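Side-chain contacts in putative fimbrium subunit Fim1C (Bacteroides uniformis, PDB 4K4K), which probably forms part of the tip of surface fimbriae, the filaments through which the bacterium adheres and builds biofilm: residues A[47-52]-A[82-87]; A[89-94]-A[100-105]; A[114-119]-A[204-209]; A[238-243]-A[249-254]. All blocks are in the same frame, centred on the assembly; numbering follows the deposited sequence.

Contact 1: residues A[47-52]-A[82-87]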
loop_
_atom_site.group_PDB
_atom_site.type_symbol
_atom_site.label_atom_id
_atom_site.label_comp_id
_atom_site.label_asym_id
_atom_site.label_seq_id
_atom_site.Cartn_x
_atom_site.Cartn_y
_atom_site.Cartn_z
ATOM N N ALA A 47 8.713 -24.768 0.435
ATOM C CA ALA A 47 8.957 -24.936 1.861
ATOM C C ALA A 47 9.749 -23.791 2.441
ATOM O O ALA A 47 10.698 -23.305 1.817
ATOM C CB ALA A 47 9.670 -26.253 2.131
ATOM N N THR A 48 9.368 -23.368 3.645
ATOM C CA THR A 48 10.127 -22.331 4.329
ATOM C C THR A 48 11.375 -22.965 4.952
ATOM O O THR A 48 11.270 -23.992 5.643
ATOM C CB THR A 48 9.255 -21.629 5.377
ATOM O OG1 THR A 48 8.162 -20.984 4.714
ATOM C CG2 THR A 48 10.039 -20.605 6.159
ATOM N N ASP A 49 12.548 -22.391 4.671
ATOM C CA ASP A 49 13.799 -22.908 5.209
ATOM C C ASP A 49 14.040 -22.213 6.525
ATOM O O ASP A 49 14.256 -20.986 6.529
ATOM C CB ASP A 49 14.943 -22.704 4.204
ATOM C CG ASP A 49 16.255 -23.400 4.570
ATOM O OD1 ASP A 49 16.498 -23.633 5.778
ATOM O OD2 ASP A 49 17.061 -23.640 3.664
ATOM N N GLY A 50 13.914 -22.969 7.636
ATOM C CA GLY A 50 14.025 -22.373 8.972
ATOM C C GLY A 50 12.776 -21.568 9.317
ATOM O O GLY A 50 11.714 -21.836 8.761
ATOM N N ASN A 51 12.873 -20.576 10.218
ATOM C CA ASN A 51 11.689 -19.789 10.580
ATOM C C ASN A 51 11.292 -18.860 9.434
ATOM O O ASN A 51 12.150 -18.214 8.831
ATOM C CB ASN A 51 11.955 -18.942 11.848
ATOM C CG ASN A 51 12.036 -19.715 13.154
ATOM O OD1 ASN A 51 11.547 -20.843 13.291
ATOM N ND2 ASN A 51 12.607 -19.088 14.167
ATOM N N GLY A 52 10.008 -18.754 9.164
ATOM C CA GLY A 52 9.608 -17.798 8.127
ATOM C C GLY A 52 9.397 -16.431 8.738
ATOM O O GLY A 52 9.571 -16.252 9.953
ATOM N N SER A 82 23.909 -24.542 -2.004
ATOM C CA SER A 82 22.703 -24.800 -2.793
ATOM C C SER A 82 21.865 -23.498 -2.841
ATOM O O SER A 82 22.025 -22.609 -1.979
ATOM C CB SER A 82 21.906 -25.978 -2.255
ATOM O OG SER A 82 21.416 -25.655 -0.967
ATOM N N GLN A 83 20.982 -23.396 -3.847
ATOM C CA GLN A 83 20.225 -22.166 -4.034
ATOM C C GLN A 83 18.878 -22.159 -3.286
ATOM O O GLN A 83 18.294 -23.206 -2.961
ATOM C CB GLN A 83 20.010 -21.866 -5.535
ATOM C CG GLN A 83 21.317 -21.621 -6.332
ATOM C CD GLN A 83 22.069 -22.901 -6.637
ATOM O OE1 GLN A 83 21.476 -23.907 -7.042
ATOM N NE2 GLN A 83 23.392 -22.908 -6.422
ATOM N N ARG A 84 18.386 -20.950 -3.036
ATOM C CA ARG A 84 17.129 -20.686 -2.361
ATOM C C ARG A 84 16.460 -19.506 -3.021
ATOM O O ARG A 84 17.137 -18.700 -3.688
ATOM C CB ARG A 84 17.336 -20.403 -0.848
ATOM C CG ARG A 84 17.841 -21.582 -0.008
ATOM C CD ARG A 84 16.825 -22.733 0.071
ATOM N NE ARG A 84 17.312 -23.795 0.958
ATOM C CZ ARG A 84 18.115 -24.774 0.571
ATOM N NH1 ARG A 84 18.553 -24.826 -0.682
ATOM N NH2 ARG A 84 18.556 -25.664 1.449
ATOM N N ASP A 85 15.141 -19.369 -2.811
ATOM C CA ASP A 85 14.382 -18.224 -3.318
ATOM C C ASP A 85 13.979 -17.353 -2.163
ATOM O O ASP A 85 13.976 -17.814 -1.021
ATOM C CB ASP A 85 13.141 -18.700 -4.080
ATOM C CG ASP A 85 13.459 -19.753 -5.119
ATOM O OD1 ASP A 85 14.550 -19.675 -5.736
ATOM O OD2 ASP A 85 12.623 -20.651 -5.316
ATOM N N PHE A 86 13.645 -16.091 -2.441
ATOM C CA PHE A 86 13.324 -15.138 -1.390
ATOM C C PHE A 86 12.093 -14.381 -1.735
ATOM O O PHE A 86 11.938 -13.958 -2.884
ATOM C CB PHE A 86 14.513 -14.133 -1.189
ATOM C CG PHE A 86 15.720 -14.810 -0.578
ATOM C CD1 PHE A 86 16.626 -15.508 -1.375
ATOM C CD2 PHE A 86 15.901 -14.824 0.802
ATOM C CE1 PHE A 86 17.708 -16.189 -0.806
ATOM C CE2 PHE A 86 16.974 -15.508 1.377
ATOM C CZ PHE A 86 17.877 -16.182 0.575
ATOM N N VAL A 87 11.247 -14.158 -0.736
ATOM C CA VAL A 87 10.053 -13.325 -0.866
ATOM C C VAL A 87 9.993 -12.425 0.362
ATOM O O VAL A 87 10.580 -12.756 1.394
ATOM C CB VAL A 87 8.723 -14.120 -1.059
ATOM C CG1 VAL A 87 8.736 -14.920 -2.353
ATOM C CG2 VAL A 87 8.426 -15.024 0.149
#
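Asp49 and Arg84 approach each other from strands that are not direct neighbours: their CA atoms lie 8.6 Å apart, and strand 37-44 pairs antiparallel with both 47-57 and 84-90. Met42 of that middle strand shares backbone bonding with Asp49, and both charged side chains rest against it, so the contact bridges over an intervening strand. Each side chain leaves its backbone toward the other segment, and the two cross at about a right angle. A single carboxylate oxygen does the work. Asp49 OD2 takes the N-H of Arg84 NE at 2.7 Å on its anti lone pair, close to the guanidinium plane and nearly straight (161°); Arg84 NH2 adds a weak bond to the same oxygen at 3.4 Å. The two flat groups are nearly coplanar. On the other side of the guanidinium, NH1 of Arg84 reaches Gln83 O at 2.8 Å and, more weakly, Ser82 OG, because the arginine chain bends at chi2 (-66°) and brings its head back beside its own backbone. An alanine at Arg84 would remove this head, which would probably leave the Asp49 carboxylate without its counter-charge and Gln83 O without this donor. Gripped along two edges, the guanidinium is fixed in rotation, and the partly exposed ion pair is consistent with an electrostatic tie at the sheet surface rather than a hydrophobic one.

Contact 2: residues A[89-94]-A[100-105]; sequences YYPYRE and NVYTVD
Arg93 lays its side chain across the ring of Tyr102 and ends on the backbone of Thr103. From CB, which heads toward segment 100-105, the chain bends at chi2 (-148°) to pass over the ring, and Arg93 CG, anti to its carbonyl carbon, touches the Tyr102 rim at CE2 (3.9 Å). CD then passes the same ring atom more loosely, and Arg93 NE settles closer to Tyr102 CE2, at 3.6 Å. At Arg93 CZ the guanidinium lies flat over one face, 3.8 Å from the Tyr102 centroid and with the planes 17° apart. The tip forks: NH1 and NH2 of Arg93 both donate to Thr103 O, each at 2.8 Å, with NH1 on a lone pair in the carbonyl plane and NH2 nearly along the C=O axis. Waters occupy further places at the guanidinium edge, one joining NH1 to Val101 O and Thr103 N, the other lying between NH2 and Tyr102 OH, 2.7 Å from the hydroxyl. The root of the arginine is held too, for Arg93 N donates almost straight (174°) to Tyr89 OH, which also bonds Asn53. Around the tyrosine, Pro91, preceded by a cis peptide, sets CD 3.3 Å from Tyr102 OH, while Tyr89 CE2 meets Tyr102 CD2 obliquely. Strand 101-105 pairs antiparallel with 164-177, Tyr102 bonding Tyr176 through the backbone; the next residue turns its N-H and C=O to water and Arg93. The arrangement is a cation-pi stack joining the loop after strand 84-90 to strand 101-105 in this fimbrillin-like beta fold.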
loop_
_atom_site.group_PDB
_atom_site.type_symbol
_atom_site.label_atom_id
_atom_site.label_comp_id
_atom_site.label_asym_id
_atom_site.label_seq_id
_atom_site.Cartn_x
_atom_site.Cartn_y
_atom_site.Cartn_z
ATOM N N TYR A 89 7.391 -9.026 2.390
ATOM C CA TYR A 89 6.193 -8.201 2.394
ATOM C C TYR A 89 6.386 -7.055 3.378
ATOM O O TYR A 89 7.242 -7.105 4.265
ATOM C CB TYR A 89 4.906 -9.024 2.739
ATOM C CG TYR A 89 4.858 -9.386 4.210
ATOM C CD1 TYR A 89 5.632 -10.431 4.715
ATOM C CD2 TYR A 89 4.126 -8.613 5.121
ATOM C CE1 TYR A 89 5.654 -10.717 6.083
ATOM C CE2 TYR A 89 4.160 -8.880 6.492
ATOM C CZ TYR A 89 4.952 -9.908 6.972
ATOM O OH TYR A 89 4.975 -10.167 8.325
ATOM N N TYR A 90 5.566 -6.029 3.215
ATOM C CA TYR A 90 5.537 -4.850 4.077
ATOM C C TYR A 90 4.062 -4.524 4.334
ATOM O O TYR A 90 3.281 -4.621 3.394
ATOM C CB TYR A 90 6.252 -3.664 3.352
ATOM C CG TYR A 90 6.027 -2.331 4.029
ATOM C CD1 TYR A 90 6.850 -1.909 5.074
ATOM C CD2 TYR A 90 4.911 -1.544 3.717
ATOM C CE1 TYR A 90 6.582 -0.727 5.781
ATOM C CE2 TYR A 90 4.669 -0.331 4.378
ATOM C CZ TYR A 90 5.510 0.070 5.408
ATOM O OH TYR A 90 5.267 1.232 6.098
ATOM N N PRO A 91 3.661 -4.049 5.523
ATOM C CA PRO A 91 4.474 -3.884 6.742
ATOM C C PRO A 91 4.525 -5.159 7.549
ATOM O O PRO A 91 3.524 -5.889 7.671
ATOM C CB PRO A 91 3.747 -2.753 7.485
ATOM C CG PRO A 91 2.285 -3.004 7.138
ATOM C CD PRO A 91 2.270 -3.592 5.730
ATOM N N TYR A 92 5.704 -5.449 8.088
ATOM C CA TYR A 92 5.913 -6.629 8.920
ATOM C C TYR A 92 4.864 -6.739 10.029
ATOM O O TYR A 92 4.501 -5.729 10.648
ATOM C CB TYR A 92 7.306 -6.532 9.569
ATOM C CG TYR A 92 7.566 -7.579 10.625
ATOM C CD1 TYR A 92 7.949 -8.873 10.275
ATOM C CD2 TYR A 92 7.399 -7.287 11.983
ATOM C CE1 TYR A 92 8.211 -9.838 11.248
ATOM C CE2 TYR A 92 7.634 -8.250 12.959
ATOM C CZ TYR A 92 8.053 -9.518 12.591
ATOM O OH TYR A 92 8.305 -10.458 13.561
ATOM N N ARG A 93 4.375 -7.972 10.254
ATOM C CA ARG A 93 3.487 -8.368 11.362
ATOM C C ARG A 93 4.151 -9.493 12.105
ATOM O O ARG A 93 4.564 -10.457 11.470
ATOM C CB ARG A 93 2.114 -8.833 10.888
ATOM C CG ARG A 93 1.304 -7.749 10.265
ATOM C CD ARG A 93 -0.139 -8.010 10.556
ATOM N NE ARG A 93 -0.949 -6.936 10.027
ATOM C CZ ARG A 93 -2.096 -7.125 9.409
ATOM N NH1 ARG A 93 -2.574 -8.357 9.242
ATOM N NH2 ARG A 93 -2.777 -6.089 8.948
ATOM N N GLU A 94 4.239 -9.386 13.449
ATOM C CA GLU A 94 4.875 -10.402 14.287
ATOM C C GLU A 94 4.185 -11.753 14.127
ATOM O O GLU A 94 4.867 -12.776 14.023
ATOM C CB GLU A 94 4.868 -9.948 15.763
ATOM C CG GLU A 94 5.632 -10.861 16.719
ATOM C CD GLU A 94 7.098 -11.140 16.430
ATOM O OE1 GLU A 94 7.858 -10.180 16.163
ATOM O OE2 GLU A 94 7.490 -12.326 16.504
ATOM N N ASN A 100 0.774 -18.248 6.625
ATOM C CA ASN A 100 1.487 -17.061 6.106
ATOM C C ASN A 100 0.529 -16.076 5.406
ATOM O O ASN A 100 0.832 -15.561 4.316
ATOM C CB ASN A 100 2.593 -17.538 5.157
ATOM C CG ASN A 100 3.597 -18.357 5.927
ATOM O OD1 ASN A 100 3.987 -17.980 7.041
ATOM N ND2 ASN A 100 3.936 -19.543 5.425
ATOM N N VAL A 101 -0.584 -15.756 6.089
ATOM C CA VAL A 101 -1.602 -14.878 5.504
ATOM C C VAL A 101 -1.669 -13.551 6.249
ATOM O O VAL A 101 -1.828 -13.513 7.471
ATOM C CB VAL A 101 -2.991 -15.580 5.467
ATOM C CG1 VAL A 101 -4.099 -14.640 4.975
ATOM C CG2 VAL A 101 -2.930 -16.857 4.603
ATOM N N TYR A 102 -1.581 -12.476 5.473
ATOM C CA TYR A 102 -1.706 -11.091 5.917
ATOM C C TYR A 102 -3.173 -10.698 5.757
ATOM O O TYR A 102 -3.734 -10.825 4.657
ATOM C CB TYR A 102 -0.787 -10.198 5.083
ATOM C CG TYR A 102 -0.773 -8.755 5.520
ATOM C CD1 TYR A 102 -1.810 -7.893 5.173
ATOM C CD2 TYR A 102 0.292 -8.236 6.259
ATOM C CE1 TYR A 102 -1.796 -6.552 5.550
ATOM C CE2 TYR A 102 0.317 -6.883 6.638
ATOM C CZ TYR A 102 -0.729 -6.045 6.269
ATOM O OH TYR A 102 -0.744 -4.693 6.572
ATOM N N THR A 103 -3.806 -10.257 6.857
ATOM C CA THR A 103 -5.223 -9.852 6.839
ATOM C C THR A 103 -5.267 -8.334 6.714
ATOM O O THR A 103 -4.639 -7.633 7.504
ATOM C CB THR A 103 -5.979 -10.385 8.072
ATOM O OG1 THR A 103 -5.269 -9.993 9.247
ATOM C CG2 THR A 103 -6.115 -11.914 8.063
ATOM N N VAL A 104 -5.924 -7.839 5.658
ATOM C CA VAL A 104 -6.059 -6.421 5.344
ATOM C C VAL A 104 -7.336 -5.878 5.959
ATOM O O VAL A 104 -8.393 -6.474 5.755
ATOM C CB VAL A 104 -6.097 -6.188 3.784
ATOM C CG1 VAL A 104 -6.339 -4.728 3.429
ATOM C CG2 VAL A 104 -4.839 -6.708 3.077
ATOM N N ASP A 105 -7.266 -4.705 6.595
ATOM C CA ASP A 105 -8.429 -3.967 7.080
ATOM C C ASP A 105 -8.172 -2.488 6.754
ATOM O O ASP A 105 -7.199 -1.928 7.241
ATOM C CB ASP A 105 -8.708 -4.210 8.584
ATOM C CG ASP A 105 -9.937 -3.492 9.136
ATOM O OD1 ASP A 105 -10.607 -2.750 8.362
ATOM O OD2 ASP A 105 -10.212 -3.639 10.342
HETATM O O HOH W 1 -2.341 -11.326 9.264
HETATM O O HOH W 2 -2.337 -3.348 8.309
#

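Contact 3: residues A[114-119]-A[204-209]; sequences DIDLMG and EGIVLP
Ile115 and Ile206 slide past each other in opposite directions where the loop before strand 118-126 packs on strand 202-207 in the all-beta fold of this fimbrillin, a family grouped with the transthyretin clan. Ile115 has CG1 between the backbone N and the carbonyl carbon (chi1 60°), and its chain then extends outward, carrying CD1 to the branch point of its partner, 3.9 Å from Ile206 CB. Ile206 adopts the other disposition: CG1 is anti to the carbonyl carbon (chi1 -67°), which sends CD1 past Ile115 and on to Asp116. The two isoleucines thus each offer a terminal methyl to a different residue instead of meeting end on. Asp116 is the centre of an inverse gamma turn, closed by a weak bond of 2.9 Å from Leu117 N to Ile115 O, which folds the backbone sharply between those two residues. On the strand, Ile206 packs also on Leu141 and its carbonyl accepts from Gln109. The carboxylate of Asp116 bonds His139 ND1 through OD1; the nearest approach of this residue to the strand is by its aliphatic carbon, Asp116 CB lying 3.8 Å from Ile206 CD1.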
loop_
_atom_site.group_PDB
_atom_site.type_symbol
_atom_site.label_atom_id
_atom_site.label_comp_id
_atom_site.label_asym_id
_atom_site.label_seq_id
_atom_site.Cartn_x
_atom_site.Cartn_y
_atom_site.Cartn_z
ATOM N N ASP A 114 0.551 2.200 7.648
ATOM C CA ASP A 114 0.227 0.982 8.405
ATOM C C ASP A 114 -0.742 0.066 7.663
ATOM O O ASP A 114 -0.879 -1.093 8.063
ATOM C CB ASP A 114 -0.340 1.345 9.788
ATOM C CG ASP A 114 0.749 1.870 10.732
ATOM O OD1 ASP A 114 1.931 1.895 10.323
ATOM O OD2 ASP A 114 0.416 2.238 11.876
ATOM N N ILE A 115 -1.417 0.569 6.600
ATOM C CA ILE A 115 -2.325 -0.279 5.814
ATOM C C ILE A 115 -1.808 -0.432 4.363
ATOM O O ILE A 115 -2.465 -1.069 3.553
ATOM C CB ILE A 115 -3.799 0.223 5.858
ATOM C CG1 ILE A 115 -3.929 1.675 5.279
ATOM C CG2 ILE A 115 -4.369 0.093 7.274
ATOM C CD1 ILE A 115 -5.397 2.141 4.969
ATOM N N ASP A 116 -0.655 0.159 4.040
ATOM C CA ASP A 116 -0.096 0.100 2.703
ATOM C C ASP A 116 0.617 -1.257 2.485
ATOM O O ASP A 116 1.840 -1.338 2.509
ATOM C CB ASP A 116 0.854 1.287 2.482
ATOM C CG ASP A 116 1.327 1.426 1.061
ATOM O OD1 ASP A 116 0.867 0.627 0.188
ATOM O OD2 ASP A 116 2.213 2.265 0.819
ATOM N N LEU A 117 -0.168 -2.306 2.230
ATOM C CA LEU A 117 0.377 -3.655 2.019
ATOM C C LEU A 117 1.169 -3.696 0.709
ATOM O O LEU A 117 0.668 -3.291 -0.355
ATOM C CB LEU A 117 -0.787 -4.664 1.977
ATOM C CG LEU A 117 -0.415 -6.102 1.554
ATOM C CD1 LEU A 117 0.513 -6.779 2.590
ATOM C CD2 LEU A 117 -1.686 -6.928 1.216
HETATM N N MSE A 118 2.403 -4.175 0.787
HETATM C CA MSE A 118 3.259 -4.335 -0.388
HETATM C C MSE A 118 3.877 -5.720 -0.364
HETATM O O MSE A 118 4.159 -6.252 0.719
HETATM C CB MSE A 118 4.389 -3.272 -0.443
HETATM C CG MSE A 118 3.871 -1.821 -0.373
HETATM SE SE MSE A 118 5.316 -0.588 -0.757
HETATM C CE MSE A 118 6.463 -0.879 0.673
ATOM N N GLY A 119 4.107 -6.269 -1.547
ATOM C CA GLY A 119 4.775 -7.561 -1.696
ATOM C C GLY A 119 5.960 -7.422 -2.636
ATOM O O GLY A 119 5.892 -6.692 -3.626
ATOM N N GLU A 204 -6.461 11.924 0.828
ATOM C CA GLU A 204 -5.859 10.689 0.362
ATOM C C GLU A 204 -6.473 9.508 1.063
ATOM O O GLU A 204 -7.014 9.633 2.171
ATOM C CB GLU A 204 -4.327 10.696 0.544
ATOM C CG GLU A 204 -3.880 10.662 2.000
ATOM C CD GLU A 204 -2.389 10.800 2.238
ATOM O OE1 GLU A 204 -1.599 10.551 1.296
ATOM O OE2 GLU A 204 -2.008 11.121 3.387
ATOM N N GLY A 205 -6.400 8.373 0.399
ATOM C CA GLY A 205 -6.891 7.129 0.964
ATOM C C GLY A 205 -6.261 5.920 0.317
ATOM O O GLY A 205 -5.701 6.022 -0.766
ATOM N N ILE A 206 -6.346 4.779 0.991
ATOM C CA ILE A 206 -5.916 3.486 0.479
ATOM C C ILE A 206 -7.148 2.607 0.528
ATOM O O ILE A 206 -7.768 2.461 1.587
ATOM C CB ILE A 206 -4.708 2.885 1.241
ATOM C CG1 ILE A 206 -3.455 3.755 0.990
ATOM C CG2 ILE A 206 -4.457 1.401 0.797
ATOM C CD1 ILE A 206 -2.207 3.399 1.824
ATOM N N VAL A 207 -7.556 2.098 -0.626
ATOM C CA VAL A 207 -8.784 1.304 -0.713
ATOM C C VAL A 207 -8.480 -0.044 -1.366
ATOM O O VAL A 207 -7.406 -0.235 -1.944
ATOM C CB VAL A 207 -9.910 2.070 -1.472
ATOM C CG1 VAL A 207 -10.283 3.374 -0.739
ATOM C CG2 VAL A 207 -9.526 2.323 -2.937
ATOM N N LEU A 208 -9.458 -0.947 -1.323
ATOM C CA LEU A 208 -9.273 -2.253 -1.923
ATOM C C LEU A 208 -9.481 -2.215 -3.429
ATOM O O LEU A 208 -10.352 -1.478 -3.919
ATOM C CB LEU A 208 -10.272 -3.253 -1.310
ATOM C CG LEU A 208 -10.185 -3.509 0.192
ATOM C CD1 LEU A 208 -11.112 -4.648 0.576
ATOM C CD2 LEU A 208 -8.741 -3.838 0.628
ATOM N N PRO A 209 -8.784 -3.105 -4.169
ATOM C CA PRO A 209 -9.081 -3.233 -5.609
ATOM C C PRO A 209 -10.540 -3.636 -5.810
ATOM O O PRO A 209 -11.116 -4.310 -4.954
ATOM C CB PRO A 209 -8.125 -4.346 -6.081
ATOM C CG PRO A 209 -7.046 -4.419 -5.010
ATOM C CD PRO A 209 -7.743 -4.070 -3.738
#

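Contact 4: residues A[238-243]-A[249-254]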
loop_
_atom_site.group_PDB
_atom_site.type_symbol
_atom_site.label_atom_id
_atom_site.label_comp_id
_atom_site.label_asym_id
_atom_site.label_seq_id
_atom_site.Cartn_x
_atom_site.Cartn_y
_atom_site.Cartn_z
ATOM N N ALA A 238 -13.342 8.759 -16.512
ATOM C CA ALA A 238 -12.791 7.983 -17.621
ATOM C C ALA A 238 -11.736 7.003 -17.143
ATOM O O ALA A 238 -11.714 5.865 -17.610
ATOM C CB ALA A 238 -12.188 8.912 -18.665
ATOM N N GLN A 239 -10.891 7.422 -16.177
ATOM C CA GLN A 239 -9.782 6.595 -15.709
ATOM C C GLN A 239 -10.131 5.617 -14.572
ATOM O O GLN A 239 -9.245 4.847 -14.171
ATOM C CB GLN A 239 -8.603 7.485 -15.256
ATOM C CG GLN A 239 -8.019 8.425 -16.307
ATOM C CD GLN A 239 -7.797 7.794 -17.658
ATOM O OE1 GLN A 239 -7.149 6.751 -17.801
ATOM N NE2 GLN A 239 -8.336 8.424 -18.678
ATOM N N SER A 240 -11.377 5.625 -14.045
ATOM C CA SER A 240 -11.681 4.735 -12.918
ATOM C C SER A 240 -13.026 3.988 -13.009
ATOM O O SER A 240 -13.856 4.098 -12.113
ATOM C CB SER A 240 -11.591 5.495 -11.592
ATOM O OG SER A 240 -12.594 6.487 -11.440
ATOM N N LYS A 241 -13.202 3.147 -14.042
ATOM C CA LYS A 241 -14.386 2.271 -14.142
ATOM C C LYS A 241 -14.204 1.066 -13.174
ATOM O O LYS A 241 -15.153 0.369 -12.801
ATOM C CB LYS A 241 -14.587 1.779 -15.597
ATOM C CG LYS A 241 -14.807 2.896 -16.627
ATOM C CD LYS A 241 -16.177 3.544 -16.496
ATOM C CE LYS A 241 -16.312 4.782 -17.350
ATOM N NZ LYS A 241 -17.641 5.420 -17.166
ATOM N N ALA A 242 -12.965 0.869 -12.760
ATOM C CA ALA A 242 -12.488 -0.164 -11.840
ATOM C C ALA A 242 -11.343 0.397 -11.043
ATOM O O ALA A 242 -10.716 1.369 -11.476
ATOM C CB ALA A 242 -12.017 -1.389 -12.632
ATOM N N PHE A 243 -11.043 -0.209 -9.892
ATOM C CA PHE A 243 -9.863 0.158 -9.101
ATOM C C PHE A 243 -8.864 -0.988 -9.243
ATOM O O PHE A 243 -9.117 -2.084 -8.733
ATOM C CB PHE A 243 -10.215 0.407 -7.621
ATOM C CG PHE A 243 -10.876 1.729 -7.280
ATOM C CD1 PHE A 243 -10.610 2.875 -8.028
ATOM C CD2 PHE A 243 -11.672 1.851 -6.147
ATOM C CE1 PHE A 243 -11.187 4.106 -7.682
ATOM C CE2 PHE A 243 -12.231 3.087 -5.785
ATOM C CZ PHE A 243 -11.975 4.206 -6.548
ATOM N N TYR A 249 -4.941 6.628 -8.252
ATOM C CA TYR A 249 -5.991 7.387 -8.954
ATOM C C TYR A 249 -5.920 8.794 -8.449
ATOM O O TYR A 249 -6.025 9.028 -7.238
ATOM C CB TYR A 249 -7.395 6.761 -8.745
ATOM C CG TYR A 249 -7.495 5.403 -9.421
ATOM C CD1 TYR A 249 -7.016 4.253 -8.796
ATOM C CD2 TYR A 249 -7.990 5.281 -10.720
ATOM C CE1 TYR A 249 -7.040 3.013 -9.439
ATOM C CE2 TYR A 249 -8.041 4.041 -11.364
ATOM C CZ TYR A 249 -7.554 2.908 -10.723
ATOM O OH TYR A 249 -7.568 1.672 -11.339
ATOM N N LEU A 250 -5.637 9.727 -9.359
ATOM C CA LEU A 250 -5.497 11.129 -9.021
ATOM C C LEU A 250 -6.713 11.868 -9.504
ATOM O O LEU A 250 -7.032 11.821 -10.690
ATOM C CB LEU A 250 -4.207 11.726 -9.625
ATOM C CG LEU A 250 -2.915 11.066 -9.148
ATOM C CD1 LEU A 250 -2.423 10.062 -10.157
ATOM C CD2 LEU A 250 -1.858 12.109 -8.864
ATOM N N TYR A 251 -7.429 12.509 -8.574
ATOM C CA TYR A 251 -8.611 13.281 -8.946
ATOM C C TYR A 251 -8.411 14.736 -8.624
ATOM O O TYR A 251 -7.982 15.066 -7.514
ATOM C CB TYR A 251 -9.880 12.777 -8.221
ATOM C CG TYR A 251 -10.229 11.328 -8.482
ATOM C CD1 TYR A 251 -10.874 10.946 -9.657
ATOM C CD2 TYR A 251 -9.989 10.347 -7.521
ATOM C CE1 TYR A 251 -11.228 9.618 -9.889
ATOM C CE2 TYR A 251 -10.322 9.012 -7.751
ATOM C CZ TYR A 251 -10.953 8.657 -8.930
ATOM O OH TYR A 251 -11.299 7.349 -9.155
ATOM N N THR A 252 -8.753 15.619 -9.577
ATOM C CA THR A 252 -8.776 17.063 -9.336
ATOM C C THR A 252 -10.245 17.442 -9.312
ATOM O O THR A 252 -10.952 17.277 -10.314
ATOM C CB THR A 252 -7.937 17.867 -10.325
ATOM O OG1 THR A 252 -6.577 17.438 -10.240
ATOM C CG2 THR A 252 -8.009 19.379 -10.040
ATOM N N ILE A 253 -10.708 17.915 -8.152
ATOM C CA ILE A 253 -12.102 18.271 -7.938
ATOM C C ILE A 253 -12.262 19.774 -7.986
ATOM O O ILE A 253 -11.656 20.471 -7.175
ATOM C CB ILE A 253 -12.593 17.715 -6.560
ATOM C CG1 ILE A 253 -12.051 16.291 -6.230
ATOM C CG2 ILE A 253 -14.108 17.881 -6.357
ATOM C CD1 ILE A 253 -12.598 15.166 -6.975
ATOM N N THR A 254 -13.082 20.273 -8.912
ATOM C CA THR A 254 -13.387 21.694 -8.951
ATOM C C THR A 254 -14.792 21.874 -8.380
ATOM O O THR A 254 -15.769 21.388 -8.958
ATOM C CB THR A 254 -13.232 22.301 -10.360
ATOM O OG1 THR A 254 -11.916 22.032 -10.837
ATOM C CG2 THR A 254 -13.466 23.815 -10.351
HETATM O O HOH W 3 -8.044 1.749 -13.921
#
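Tyr249 and Phe243 form an edge-to-face aromatic pair where the loop leading into strand 247-256 folds back on that strand, within the beta fold of this Mfa-like fimbrillin. Phe243 turns its edge to one face of Tyr249, with the centroids 5.2 Å apart and the planes at 56°, so CD1 of Phe243 comes over the rim at 3.8 Å from Tyr249 CE1. Tyr249 has the largest share of the buried surface, its ring being enclosed by the loop on several sides. At its edge, Gln239 O lies in the ring plane, 3.2 Å from Tyr249 CE2, and Ser240 CB approaches CD2 obliquely. Its CG stands anti to the carbonyl carbon (chi1 -67°), which directs the ring into the curve of the loop. The buried hydroxyl is well provided for: Tyr249 OH bonds Val244 N, one residue beyond Phe243 in the same loop, and a water at 2.6 Å, which in turn donates weakly to Gln239 O. A phenylalanine in place of Tyr249 would keep the ring but would probably leave Val244 N and the water without this polar partner. Two residues on, Tyr251 runs alongside and sends its hydroxyl into the same loop, with Trp232 meeting its ring from another strand. Phe243 CE1 lies 3.6 Å from Tyr251 OH, which sits in the plane of the phenylalanine ring at its edge. From the serine side the bond is equally in plane with the tyrosine: Ser240 OG and Tyr251 OH are hydrogen-bonded at 2.8 Å.

Contacts 1 and 4 lie on opposite sides of the chain's centre, 40 Å apart between centres, with contacts 2 and 3 between them. Contact 1, at the surface, is a charged, hydrogen-bonded ion pair; contact 4, the buried one, relies on aromatic rings and hydroxyls. The partly buried middle pair differ: contact 2 sets charge on a ring and uses waters, whereas contact 3 is aliphatic. Contacts 1 and 2 share strand 84-90, which neighbours strand 118-126 of contact 3; there Tyr90 O and Met118 N are 2.8 Å apart, a probable hydrogen bond. Contact 3 in turn meets contact 4 by packing, Val207 CG2 lying 3.9 Å from Phe243 CD2.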